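Local atomic coordinates of chorismate mutase (Burkholderia thailandensis, PDB entry 6CNZ), a protein that probably catalyses the rearrangement of chorismate to prephenate, a step on the route to phenylalanine and tyrosine, as an all-helical chorismate mutase of the type II family. Residues L17-A22 against L126-P131; E32-W37 against Q85-L90; R73-D78 against T165-V170. All blocks are in the same frame, centred on the assembly; numbering follows the deposited sequence.

Interaction 1. Residues L17-A22 against L126-P131; sequences LTNLVA and LARVAP
Val129 sets both of its methyls against the leucines of helix 15-29. CG1 meets Leu17 CD2 at 3.8 Å, while Leu20 CD2 comes to within 3.8 Å of CG2, and in both pairs the side chains cross at about a right angle. Leu20 has the larger share of the work. Its CG stands anti to the backbone N (chi1 -172°), and from there the two methyls part company: CD2 continues past Val129 to Leu126 CD1, 4.0 Å off, while CD1 rests 3.9 Å from the backbone N of Leu126. On one flank of this apolar patch the chemistry turns polar. Asn19 ND2 and Arg128 NH1 are both donors, 4.5 Å apart, and a water between them accepts from each, 2.9 Å from ND2 of Asn19 and 3.0 Å from NH1 of Arg128, in the plane of the guanidinium at its edge. Arg128 also bonds to the second subunit, most strongly to Thr151 OG1 through NH2, and through NH1 to Asn148 O. Farther out, Tyr71 of helix 69-96 packs on Leu126, and Arg141 of helix 138-153 lies against Leu17. The contact thus joins the start of helix 15-29 to the C-terminal part of helix 107-129 within an all-helical fold. Since the water takes a hydrogen from each side, Asn19 and Arg128 can stay close without setting donor against donor, at the subunit interface.

Interaction 2. Residues E32-W37 against Q85-L90; sequences EPVAHW and QLQNAL
Leu90 pushes its CD1 methyl into the angle between Glu32 and Ala35, joining two helices of the all-helical type II chorismate mutase fold, 31-41 and the long 69-96. The segment axes come within 9.0 Å and cross at -51°, with Ala35 and Gln87 at the nearest backbone approach. Leu90 CD1 lies 3.6 Å from Glu32 CA and 3.7 Å from Ala35 CB. The Leu90 and Glu32 side chains cross at about a right angle, the same methyl touching CB and CG of the glutamate, whose chain then bends at chi2 (-74°). Gln87 CG meets the same Ala35 CB from another direction, 3.9 Å away and roughly at a right angle to Leu90 CD1. With the chain extended at chi2 (174°), CD carries on to Val34, the two side chains crossing obliquely. The amide is tethered along its own helix, NE2 to Ser83 OG, while OE1 has a weak bond with Lys38 NZ. Trp94 of helix 69-96 packs on Glu32 and Ala35; Leu107 and Thr111 of helix 107-129 adjoin Val34, whose side chain lies about 4 Å from a bound nitrate. Val34 CG1 touches all three heavy atoms of the Gln87 amide, CD, NE2 and, at 3.6 Å, OE1.

Interaction 3. Residues R73-D78 against T165-V170; sequences RTFFDD and TALSHV
Asp78 and His169 make the direct polar link. His169 ND1 donates to Asp78 OD2 over a modelled 2.4 Å, with an N-H...O angle of 156°; so short a length is doubtful, though the geometry is that of a His-carboxylate hydrogen bond. OD2 approaches the imidazole at its edge, near the ring plane, and carboxylate and ring are only 21° from coplanar. A water completes the polar group: it donates to Asp78 OD2 and to Ala166 O, and accepts from His169 N at 2.7 Å. Thr165 O takes both Ser168 N and Ser168 OG, the hydroxyl at 2.9 Å, 19° out of the carbonyl plane. These bonds lie where helix 157-166 ends and a type I beta turn, Leu167 to Val170, follows, with the tail of this all-helical fold against the long helix 69-96; just beyond Val170, Cys171 forms a disulfide with Cys138 of helix 138-153. Carbon also meets carbonyl: Asp78 CB lies 3.5 Å from Thr165 O. Apolar contacts come next. The Phe75 ring has its CG anti to the backbone N (chi1 178°) and lies side by side with Val170, CE1 3.8 Å from CG2; Leu167 CD2 comes to the ring edge. On the outer side, Thr74 CG2 rests 3.8 Å from His169 CB, the two side chains crossing at about a right angle, while Thr74 OG1 bonds back to Ala70 O.

Interactions 1 and 3 are neighbours, with centres 12 Å apart, and share an apolar core: Leu20 and Val129 pack on Val170, and Leu20 and Leu126 on Phe75. Interaction 2 lies beyond the chain's centre, its own centre about 25 Å from that of interaction 1, which it does not touch. Its tie is to interaction 3: both use helix 69-96, and Gln85 OE1 probably hydrogen-bonds Thr165 OG1. Interactions 1 and 2 are mostly buried, but 1 has a water-bridged edge at the subunit interface, whereas 2 works by methyl contacts with chain carbons and with the Gln87 amide, whose polar atoms are bonded outside the two segments. Interaction 3, partly buried, has a direct hydrogen bond across, from an exposed histidine.

Interaction 1. Residues L17-A22 against L126-P131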
ATOM      1  N   LEU A  17      14.421   1.282   5.700  1.00 27.29           N
ATOM      2  CA  LEU A  17      14.034   2.422   4.879  1.00 31.43           C
ATOM      3  C   LEU A  17      13.030   2.025   3.806  1.00 27.12           C
ATOM      4  O   LEU A  17      12.057   2.745   3.565  1.00 26.68           O
ATOM      5  CB  LEU A  17      15.268   3.042   4.225  1.00 31.96           C
ATOM      6  CG  LEU A  17      16.224   3.809   5.122  1.00 37.46           C
ATOM      7  CD1 LEU A  17      17.439   4.228   4.289  1.00 40.30           C
ATOM      8  CD2 LEU A  17      15.515   5.010   5.687  1.00 34.20           C
ATOM      9  N   THR A  18      13.272   0.899   3.128  1.00 24.67           N
ATOM     10  CA  THR A  18      12.391   0.457   2.052  1.00 21.68           C
ATOM     11  C   THR A  18      10.967   0.251   2.547  1.00 21.15           C
ATOM     12  O   THR A  18       9.997   0.639   1.878  1.00 27.21           O
ATOM     13  CB  THR A  18      12.936  -0.843   1.455  1.00 31.50           C
ATOM     14  OG1 THR A  18      14.327  -0.689   1.158  1.00 36.91           O
ATOM     15  CG2 THR A  18      12.190  -1.192   0.177  1.00 30.99           C
ATOM     16  N   ASN A  19      10.817  -0.369   3.719  1.00 28.76           N
ATOM     17  CA  ASN A  19       9.489  -0.582   4.285  1.00 30.01           C
ATOM     18  C   ASN A  19       8.840   0.737   4.670  1.00 27.60           C
ATOM     19  O   ASN A  19       7.634   0.930   4.454  1.00 22.33           O
ATOM     20  CB  ASN A  19       9.588  -1.513   5.487  1.00 27.26           C
ATOM     21  CG  ASN A  19       9.486  -2.979   5.092  1.00 30.25           C
ATOM     22  OD1 ASN A  19       8.942  -3.307   4.039  1.00 33.54           O
ATOM     23  ND2 ASN A  19       9.969  -3.862   5.948  1.00 35.71           N
ATOM     24  N   LEU A  20       9.638   1.669   5.198  1.00 19.84           N
ATOM     25  CA  LEU A  20       9.125   2.988   5.564  1.00 29.41           C
ATOM     26  C   LEU A  20       8.577   3.727   4.343  1.00 27.40           C
ATOM     27  O   LEU A  20       7.481   4.299   4.387  1.00 25.47           O
ATOM     28  CB  LEU A  20      10.235   3.811   6.236  1.00 23.64           C
ATOM     29  CG  LEU A  20       9.796   5.142   6.844  1.00 26.55           C
ATOM     30  CD1 LEU A  20       8.758   4.885   7.940  1.00 26.13           C
ATOM     31  CD2 LEU A  20      10.975   5.919   7.399  1.00 22.99           C
ATOM     32  N   VAL A  21       9.343   3.744   3.247  1.00 21.35           N
ATOM     33  CA  VAL A  21       8.883   4.366   2.002  1.00 19.26           C
ATOM     34  C   VAL A  21       7.563   3.748   1.542  1.00 19.20           C
ATOM     35  O   VAL A  21       6.601   4.451   1.218  1.00 24.68           O
ATOM     36  CB  VAL A  21       9.979   4.239   0.921  1.00 20.02           C
ATOM     37  CG1 VAL A  21       9.489   4.752  -0.450  1.00 22.01           C
ATOM     38  CG2 VAL A  21      11.223   4.978   1.351  1.00 20.29           C
ATOM     39  N   ALA A  22       7.504   2.418   1.499  1.00 20.16           N
ATOM     40  CA  ALA A  22       6.302   1.749   1.003  1.00 20.04           C
ATOM     41  C   ALA A  22       5.081   2.121   1.829  1.00 22.86           C
ATOM     42  O   ALA A  22       4.008   2.396   1.278  1.00 20.70           O
ATOM     43  CB  ALA A  22       6.501   0.233   1.013  1.00 21.00           C
ATOM     44  N   LEU A 126       9.096   3.416  11.581  1.00 34.80           N
ATOM     45  CA  LEU A 126      10.006   4.488  11.969  1.00 32.43           C
ATOM     46  C   LEU A 126      10.980   4.022  13.046  1.00 38.60           C
ATOM     47  O   LEU A 126      12.165   4.381  13.023  1.00 40.57           O
ATOM     48  CB  LEU A 126       9.198   5.692  12.460  1.00 36.23           C
ATOM     49  CG  LEU A 126       9.824   7.091  12.426  1.00 30.58           C
ATOM     50  CD1 LEU A 126      10.196   7.498  10.997  1.00 27.40           C
ATOM     51  CD2 LEU A 126       8.843   8.088  13.023  1.00 32.13           C
ATOM     52  N   ALA A 127      10.489   3.229  14.007  1.00 31.12           N
ATOM     53  CA  ALA A 127      11.355   2.693  15.056  1.00 30.96           C
ATOM     54  C   ALA A 127      12.530   1.923  14.470  1.00 32.51           C
ATOM     55  O   ALA A 127      13.637   1.964  15.016  1.00 35.31           O
ATOM     56  CB  ALA A 127      10.560   1.782  15.993  1.00 38.73           C
ATOM     57  N   ARG A 128      12.312   1.201  13.367  1.00 32.37           N
ATOM     58  CA  ARG A 128      13.427   0.468  12.779  1.00 29.88           C
ATOM     59  C   ARG A 128      14.369   1.383  12.025  1.00 34.14           C
ATOM     60  O   ARG A 128      15.532   1.021  11.816  1.00 38.88           O
ATOM     61  CB  ARG A 128      12.932  -0.635  11.847  1.00 31.53           C
ATOM     62  CG  ARG A 128      12.306  -1.813  12.583  1.00 38.60           C
ATOM     63  CD  ARG A 128      11.645  -2.761  11.610  1.00 45.47           C
ATOM     64  NE  ARG A 128      10.785  -3.723  12.289  1.00 45.98           N
ATOM     65  CZ  ARG A 128      10.076  -4.653  11.660  1.00 43.05           C
ATOM     66  NH1 ARG A 128      10.137  -4.740  10.340  1.00 35.52           N
ATOM     67  NH2 ARG A 128       9.307  -5.490  12.346  1.00 43.09           N
ATOM     68  N   VAL A 129      13.893   2.551  11.600  1.00 29.16           N
ATOM     69  CA  VAL A 129      14.752   3.497  10.895  1.00 35.88           C
ATOM     70  C   VAL A 129      15.522   4.392  11.860  1.00 29.40           C
ATOM     71  O   VAL A 129      16.592   4.900  11.503  1.00 32.84           O
ATOM     72  CB  VAL A 129      13.889   4.292   9.898  1.00 34.02           C
ATOM     73  CG1 VAL A 129      14.622   5.497   9.345  1.00 28.97           C
ATOM     74  CG2 VAL A 129      13.458   3.366   8.760  1.00 37.95           C
ATOM     75  N   ALA A 130      15.044   4.535  13.088  1.00 28.38           N
ATOM     76  CA  ALA A 130      15.643   5.442  14.065  1.00 38.81           C
ATOM     77  C   ALA A 130      17.159   5.308  14.204  1.00 42.31           C
ATOM     78  O   ALA A 130      17.844   6.340  14.149  1.00 39.09           O
ATOM     79  CB  ALA A 130      14.933   5.246  15.411  1.00 39.44           C
ATOM     80  N   PRO A 131      17.753   4.112  14.336  1.00 38.84           N
ATOM     81  CA  PRO A 131      19.217   4.048  14.530  1.00 37.09           C
ATOM     82  C   PRO A 131      20.021   4.656  13.388  1.00 41.06           C
ATOM     83  O   PRO A 131      21.226   4.878  13.559  1.00 43.39           O
ATOM     84  CB  PRO A 131      19.502   2.544  14.644  1.00 39.39           C
ATOM     85  CG  PRO A 131      18.175   1.901  14.933  1.00 33.75           C
ATOM     86  CD  PRO A 131      17.166   2.762  14.232  1.00 38.45           C
TER
HETATM   87  O   HOH W   1      11.263  -2.791   8.340  1.00 41.91           O

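Interaction 2. Residues E32-W37 against Q85-L90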
ATOM      1  N   GLU A  32      -6.288  10.509  -1.968  1.00 19.83           N
ATOM      2  CA  GLU A  32      -7.243  10.655  -3.062  1.00 22.06           C
ATOM      3  C   GLU A  32      -8.669  10.383  -2.594  1.00 22.21           C
ATOM      4  O   GLU A  32      -9.539  11.242  -2.810  1.00 32.75           O
ATOM      5  CB  GLU A  32      -6.830   9.755  -4.247  1.00 21.79           C
ATOM      6  CG  GLU A  32      -7.574  10.037  -5.582  1.00 29.29           C
ATOM      7  CD  GLU A  32      -9.030   9.550  -5.622  1.00 35.88           C
ATOM      8  OE1 GLU A  32      -9.404   8.614  -4.877  1.00 34.43           O
ATOM      9  OE2 GLU A  32      -9.813  10.102  -6.422  1.00 41.86           O
ATOM     10  N   PRO A  33      -8.990   9.244  -1.959  1.00 24.89           N
ATOM     11  CA  PRO A  33     -10.373   9.074  -1.482  1.00 21.94           C
ATOM     12  C   PRO A  33     -10.762  10.041  -0.368  1.00 25.83           C
ATOM     13  O   PRO A  33     -11.944  10.388  -0.260  1.00 25.91           O
ATOM     14  CB  PRO A  33     -10.424   7.608  -1.017  1.00 25.61           C
ATOM     15  CG  PRO A  33      -9.023   7.179  -0.827  1.00 21.77           C
ATOM     16  CD  PRO A  33      -8.238   7.971  -1.871  1.00 25.41           C
ATOM     17  N   VAL A  34      -9.826  10.495   0.463  1.00 22.19           N
ATOM     18  CA  VAL A  34     -10.144  11.582   1.389  1.00 23.64           C
ATOM     19  C   VAL A  34     -10.566  12.817   0.603  1.00 24.78           C
ATOM     20  O   VAL A  34     -11.622  13.409   0.855  1.00 29.99           O
ATOM     21  CB  VAL A  34      -8.943  11.896   2.309  1.00 26.68           C
ATOM     22  CG1 VAL A  34      -9.259  13.104   3.182  1.00 20.63           C
ATOM     23  CG2 VAL A  34      -8.568  10.703   3.184  1.00 23.58           C
ATOM     24  N   ALA A  35      -9.738  13.221  -0.367  1.00 25.22           N
ATOM     25  CA  ALA A  35     -10.047  14.396  -1.172  1.00 22.54           C
ATOM     26  C   ALA A  35     -11.385  14.234  -1.871  1.00 22.01           C
ATOM     27  O   ALA A  35     -12.217  15.149  -1.865  1.00 21.28           O
ATOM     28  CB  ALA A  35      -8.939  14.639  -2.202  1.00 19.08           C
ATOM     29  N   HIS A  36     -11.593  13.073  -2.495  1.00 24.84           N
ATOM     30  CA  HIS A  36     -12.841  12.787  -3.200  1.00 23.52           C
ATOM     31  C   HIS A  36     -14.052  12.934  -2.267  1.00 26.58           C
ATOM     32  O   HIS A  36     -15.041  13.598  -2.603  1.00 25.82           O
ATOM     33  CB  HIS A  36     -12.738  11.377  -3.803  1.00 26.98           C
ATOM     34  CG  HIS A  36     -13.830  11.011  -4.764  1.00 31.75           C
ATOM     35  ND1 HIS A  36     -13.831   9.812  -5.454  1.00 34.16           N
ATOM     36  CD2 HIS A  36     -14.951  11.666  -5.152  1.00 27.55           C
ATOM     37  CE1 HIS A  36     -14.913   9.739  -6.211  1.00 34.27           C
ATOM     38  NE2 HIS A  36     -15.608  10.850  -6.046  1.00 34.90           N
ATOM     39  N   TRP A  37     -13.979  12.351  -1.073  1.00 23.42           N
ATOM     40  CA  TRP A  37     -15.073  12.516  -0.114  1.00 26.83           C
ATOM     41  C   TRP A  37     -15.284  13.985   0.265  1.00 30.07           C
ATOM     42  O   TRP A  37     -16.426  14.467   0.316  1.00 30.62           O
ATOM     43  CB  TRP A  37     -14.797  11.674   1.130  1.00 23.38           C
ATOM     44  CG  TRP A  37     -15.937  11.642   2.073  1.00 29.45           C
ATOM     45  CD1 TRP A  37     -16.979  10.745   2.077  1.00 29.00           C
ATOM     46  CD2 TRP A  37     -16.184  12.550   3.159  1.00 34.78           C
ATOM     47  NE1 TRP A  37     -17.839  11.034   3.108  1.00 38.09           N
ATOM     48  CE2 TRP A  37     -17.380  12.137   3.784  1.00 36.06           C
ATOM     49  CE3 TRP A  37     -15.511  13.668   3.662  1.00 41.75           C
ATOM     50  CZ2 TRP A  37     -17.923  12.809   4.888  1.00 47.90           C
ATOM     51  CZ3 TRP A  37     -16.052  14.337   4.773  1.00 45.70           C
ATOM     52  CH2 TRP A  37     -17.243  13.903   5.367  1.00 48.32           C
ATOM     53  N   GLN A  85      -1.178  18.593   0.884  1.00 25.58           N
ATOM     54  CA  GLN A  85      -0.611  18.988  -0.396  1.00 31.24           C
ATOM     55  C   GLN A  85      -1.265  18.221  -1.545  1.00 26.85           C
ATOM     56  O   GLN A  85      -1.712  18.812  -2.535  1.00 26.60           O
ATOM     57  CB  GLN A  85       0.901  18.739  -0.355  1.00 31.78           C
ATOM     58  CG  GLN A  85       1.709  19.254  -1.514  1.00 39.84           C
ATOM     59  CD  GLN A  85       3.148  18.783  -1.401  1.00 37.30           C
ATOM     60  OE1 GLN A  85       3.678  18.660  -0.297  1.00 32.62           O
ATOM     61  NE2 GLN A  85       3.761  18.457  -2.528  1.00 31.99           N
ATOM     62  N   LEU A  86      -1.292  16.896  -1.447  1.00 19.75           N
ATOM     63  CA  LEU A  86      -1.918  16.091  -2.489  1.00 25.15           C
ATOM     64  C   LEU A  86      -3.398  16.446  -2.648  1.00 25.32           C
ATOM     65  O   LEU A  86      -3.888  16.619  -3.771  1.00 26.85           O
ATOM     66  CB  LEU A  86      -1.749  14.595  -2.170  1.00 23.04           C
ATOM     67  CG  LEU A  86      -2.252  13.593  -3.223  1.00 23.78           C
ATOM     68  CD1 LEU A  86      -1.874  14.046  -4.631  1.00 25.60           C
ATOM     69  CD2 LEU A  86      -1.687  12.198  -2.973  1.00 24.22           C
ATOM     70  N   GLN A  87      -4.130  16.555  -1.533  1.00 26.44           N
ATOM     71  CA  GLN A  87      -5.565  16.859  -1.620  1.00 23.78           C
ATOM     72  C   GLN A  87      -5.806  18.204  -2.294  1.00 24.36           C
ATOM     73  O   GLN A  87      -6.730  18.347  -3.104  1.00 24.95           O
ATOM     74  CB  GLN A  87      -6.217  16.852  -0.229  1.00 22.46           C
ATOM     75  CG  GLN A  87      -6.220  15.495   0.511  1.00 25.45           C
ATOM     76  CD  GLN A  87      -6.755  15.628   1.944  1.00 30.72           C
ATOM     77  OE1 GLN A  87      -7.824  16.189   2.161  1.00 32.92           O
ATOM     78  NE2 GLN A  87      -5.988  15.142   2.922  1.00 27.70           N
ATOM     79  N   ASN A  88      -5.005  19.213  -1.952  1.00 25.48           N
ATOM     80  CA  ASN A  88      -5.154  20.503  -2.610  1.00 27.05           C
ATOM     81  C   ASN A  88      -4.852  20.410  -4.100  1.00 23.53           C
ATOM     82  O   ASN A  88      -5.545  21.033  -4.917  1.00 25.59           O
ATOM     83  CB  ASN A  88      -4.272  21.545  -1.935  1.00 24.60           C
ATOM     84  CG  ASN A  88      -4.987  22.212  -0.784  1.00 31.78           C
ATOM     85  OD1 ASN A  88      -6.001  22.871  -0.994  1.00 33.36           O
ATOM     86  ND2 ASN A  88      -4.501  22.000   0.444  1.00 27.73           N
ATOM     87  N   ALA A  89      -3.832  19.631  -4.473  1.00 21.64           N
ATOM     88  CA  ALA A  89      -3.541  19.431  -5.891  1.00 25.59           C
ATOM     89  C   ALA A  89      -4.713  18.759  -6.613  1.00 27.40           C
ATOM     90  O   ALA A  89      -5.054  19.137  -7.741  1.00 26.02           O
ATOM     91  CB  ALA A  89      -2.252  18.607  -6.042  1.00 24.32           C
ATOM     92  N   LEU A  90      -5.361  17.774  -5.967  1.00 27.75           N
ATOM     93  CA  LEU A  90      -6.530  17.136  -6.571  1.00 25.23           C
ATOM     94  C   LEU A  90      -7.687  18.127  -6.712  1.00 26.74           C
ATOM     95  O   LEU A  90      -8.322  18.200  -7.769  1.00 26.21           O
ATOM     96  CB  LEU A  90      -6.955  15.908  -5.746  1.00 21.00           C
ATOM     97  CG  LEU A  90      -5.963  14.733  -5.739  1.00 26.52           C
ATOM     98  CD1 LEU A  90      -6.233  13.724  -4.594  1.00 23.13           C
ATOM     99  CD2 LEU A  90      -5.966  14.023  -7.071  1.00 22.67           C
TER

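Interaction 3. Residues R73-D78 against T165-V170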
ATOM      1  N   ARG A  73       6.506  12.712  16.121  1.00 29.76           N
ATOM      2  CA  ARG A  73       5.558  13.800  15.887  1.00 35.34           C
ATOM      3  C   ARG A  73       5.909  14.559  14.615  1.00 34.21           C
ATOM      4  O   ARG A  73       5.055  14.764  13.739  1.00 32.64           O
ATOM      5  CB  ARG A  73       5.525  14.758  17.082  1.00 34.51           C
ATOM      6  CG  ARG A  73       4.521  15.898  16.899  1.00 39.88           C
ATOM      7  CD  ARG A  73       4.691  17.033  17.918  1.00 46.71           C
ATOM      8  NE  ARG A  73       3.579  17.975  17.788  1.00 53.77           N
ATOM      9  CZ  ARG A  73       2.422  17.862  18.438  1.00 52.52           C
ATOM     10  NH1 ARG A  73       2.231  16.860  19.288  1.00 57.66           N
ATOM     11  NH2 ARG A  73       1.460  18.753  18.252  1.00 45.56           N
ATOM     12  N   THR A  74       7.171  14.966  14.489  1.00 29.40           N
ATOM     13  CA  THR A  74       7.615  15.647  13.279  1.00 32.33           C
ATOM     14  C   THR A  74       7.332  14.812  12.037  1.00 26.40           C
ATOM     15  O   THR A  74       6.830  15.332  11.035  1.00 35.46           O
ATOM     16  CB  THR A  74       9.107  15.957  13.375  1.00 36.45           C
ATOM     17  OG1 THR A  74       9.315  16.901  14.417  1.00 40.02           O
ATOM     18  CG2 THR A  74       9.615  16.546  12.063  1.00 37.26           C
ATOM     19  N   PHE A  75       7.639  13.510  12.091  1.00 32.33           N
ATOM     20  CA  PHE A  75       7.360  12.639  10.957  1.00 30.98           C
ATOM     21  C   PHE A  75       5.879  12.662  10.602  1.00 32.39           C
ATOM     22  O   PHE A  75       5.519  12.646   9.418  1.00 27.99           O
ATOM     23  CB  PHE A  75       7.820  11.214  11.256  1.00 32.81           C
ATOM     24  CG  PHE A  75       7.535  10.223  10.144  1.00 29.62           C
ATOM     25  CD1 PHE A  75       8.333  10.182   9.007  1.00 25.41           C
ATOM     26  CD2 PHE A  75       6.486   9.323  10.251  1.00 25.41           C
ATOM     27  CE1 PHE A  75       8.089   9.271   7.990  1.00 24.60           C
ATOM     28  CE2 PHE A  75       6.230   8.398   9.240  1.00 25.92           C
ATOM     29  CZ  PHE A  75       7.036   8.370   8.103  1.00 23.04           C
ATOM     30  N   PHE A  76       5.002  12.730  11.608  1.00 29.63           N
ATOM     31  CA  PHE A  76       3.582  12.744  11.276  1.00 31.87           C
ATOM     32  C   PHE A  76       3.099  14.141  10.909  1.00 31.85           C
ATOM     33  O   PHE A  76       2.183  14.261  10.087  1.00 30.64           O
ATOM     34  CB  PHE A  76       2.749  12.114  12.402  1.00 28.04           C
ATOM     35  CG  PHE A  76       2.604  10.613  12.255  1.00 29.15           C
ATOM     36  CD1 PHE A  76       3.610   9.751  12.688  1.00 25.65           C
ATOM     37  CD2 PHE A  76       1.487  10.066  11.642  1.00 34.66           C
ATOM     38  CE1 PHE A  76       3.488   8.371  12.536  1.00 29.86           C
ATOM     39  CE2 PHE A  76       1.362   8.680  11.488  1.00 37.23           C
ATOM     40  CZ  PHE A  76       2.367   7.835  11.937  1.00 36.66           C
ATOM     41  N   ASP A  77       3.736  15.198  11.429  1.00 31.27           N
ATOM     42  CA  ASP A  77       3.555  16.522  10.828  1.00 31.87           C
ATOM     43  C   ASP A  77       3.742  16.464   9.316  1.00 28.92           C
ATOM     44  O   ASP A  77       2.932  17.014   8.558  1.00 24.22           O
ATOM     45  CB  ASP A  77       4.538  17.535  11.419  1.00 38.29           C
ATOM     46  CG  ASP A  77       4.085  18.094  12.756  1.00 49.68           C
ATOM     47  OD1 ASP A  77       2.873  18.026  13.073  1.00 49.41           O
ATOM     48  OD2 ASP A  77       4.954  18.615  13.497  1.00 62.69           O
ATOM     49  N   ASP A  78       4.801  15.770   8.868  1.00 23.75           N
ATOM     50  CA  ASP A  78       5.089  15.637   7.440  1.00 31.34           C
ATOM     51  C   ASP A  78       4.056  14.771   6.714  1.00 31.56           C
ATOM     52  O   ASP A  78       3.771  15.021   5.536  1.00 31.36           O
ATOM     53  CB  ASP A  78       6.491  15.060   7.224  1.00 22.55           C
ATOM     54  CG  ASP A  78       7.596  16.055   7.578  1.00 25.12           C
ATOM     55  OD1 ASP A  78       7.343  17.275   7.563  1.00 26.21           O
ATOM     56  OD2 ASP A  78       8.728  15.614   7.838  1.00 26.34           O
ATOM     57  N   THR A 165       7.780  15.388   0.466  1.00 22.23           N
ATOM     58  CA  THR A 165       7.373  16.082   1.689  1.00 29.15           C
ATOM     59  C   THR A 165       7.252  15.108   2.856  1.00 30.47           C
ATOM     60  O   THR A 165       7.767  15.364   3.950  1.00 34.65           O
ATOM     61  CB  THR A 165       6.043  16.810   1.466  1.00 32.35           C
ATOM     62  OG1 THR A 165       6.192  17.768   0.417  1.00 35.99           O
ATOM     63  CG2 THR A 165       5.585  17.536   2.733  1.00 24.82           C
ATOM     64  N   ALA A 166       6.608  13.961   2.622  1.00 22.18           N
ATOM     65  CA  ALA A 166       6.312  13.035   3.707  1.00 27.02           C
ATOM     66  C   ALA A 166       7.569  12.432   4.310  1.00 25.21           C
ATOM     67  O   ALA A 166       7.550  11.994   5.468  1.00 26.53           O
ATOM     68  CB  ALA A 166       5.396  11.909   3.217  1.00 29.04           C
ATOM     69  N   LEU A 167       8.647  12.345   3.541  1.00 24.56           N
ATOM     70  CA  LEU A 167       9.871  11.713   4.018  1.00 23.76           C
ATOM     71  C   LEU A 167      10.983  12.731   4.262  1.00 29.54           C
ATOM     72  O   LEU A 167      12.160  12.370   4.272  1.00 28.56           O
ATOM     73  CB  LEU A 167      10.309  10.641   3.024  1.00 22.86           C
ATOM     74  CG  LEU A 167       9.209   9.574   2.827  1.00 24.12           C
ATOM     75  CD1 LEU A 167       9.450   8.689   1.606  1.00 18.04           C
ATOM     76  CD2 LEU A 167       9.081   8.730   4.095  1.00 22.07           C
ATOM     77  N   SER A 168      10.630  13.994   4.484  1.00 30.13           N
ATOM     78  CA  SER A 168      11.627  15.056   4.473  1.00 30.03           C
ATOM     79  C   SER A 168      12.309  15.274   5.823  1.00 33.61           C
ATOM     80  O   SER A 168      13.270  16.046   5.887  1.00 33.97           O
ATOM     81  CB  SER A 168      11.000  16.368   3.968  1.00 27.88           C
ATOM     82  OG  SER A 168      10.067  16.920   4.893  1.00 37.09           O
ATOM     83  N   HIS A 169      11.882  14.593   6.893  1.00 30.10           N
ATOM     84  CA  HIS A 169      12.605  14.656   8.165  1.00 29.13           C
ATOM     85  C   HIS A 169      12.902  13.268   8.719  1.00 33.87           C
ATOM     86  O   HIS A 169      13.022  13.090   9.937  1.00 39.74           O
ATOM     87  CB  HIS A 169      11.852  15.485   9.201  1.00 29.73           C
ATOM     88  CG  HIS A 169      11.606  16.891   8.771  1.00 35.52           C
ATOM     89  ND1 HIS A 169      10.512  17.255   8.016  1.00 37.33           N
ATOM     90  CD2 HIS A 169      12.330  18.021   8.955  1.00 39.99           C
ATOM     91  CE1 HIS A 169      10.562  18.553   7.768  1.00 39.87           C
ATOM     92  NE2 HIS A 169      11.656  19.041   8.328  1.00 42.49           N
ATOM     93  N   VAL A 170      13.062  12.282   7.836  1.00 29.37           N
ATOM     94  CA  VAL A 170      13.479  10.959   8.280  1.00 27.39           C
ATOM     95  C   VAL A 170      14.943  10.977   8.698  1.00 29.62           C
ATOM     96  O   VAL A 170      15.322  10.385   9.721  1.00 25.56           O
ATOM     97  CB  VAL A 170      13.203   9.919   7.172  1.00 36.27           C
ATOM     98  CG1 VAL A 170      13.894   8.600   7.477  1.00 31.12           C
ATOM     99  CG2 VAL A 170      11.704   9.698   7.027  1.00 25.11           C
TER
HETATM  100  O   HOH W   2       9.595  13.169   7.291  1.00 32.22           O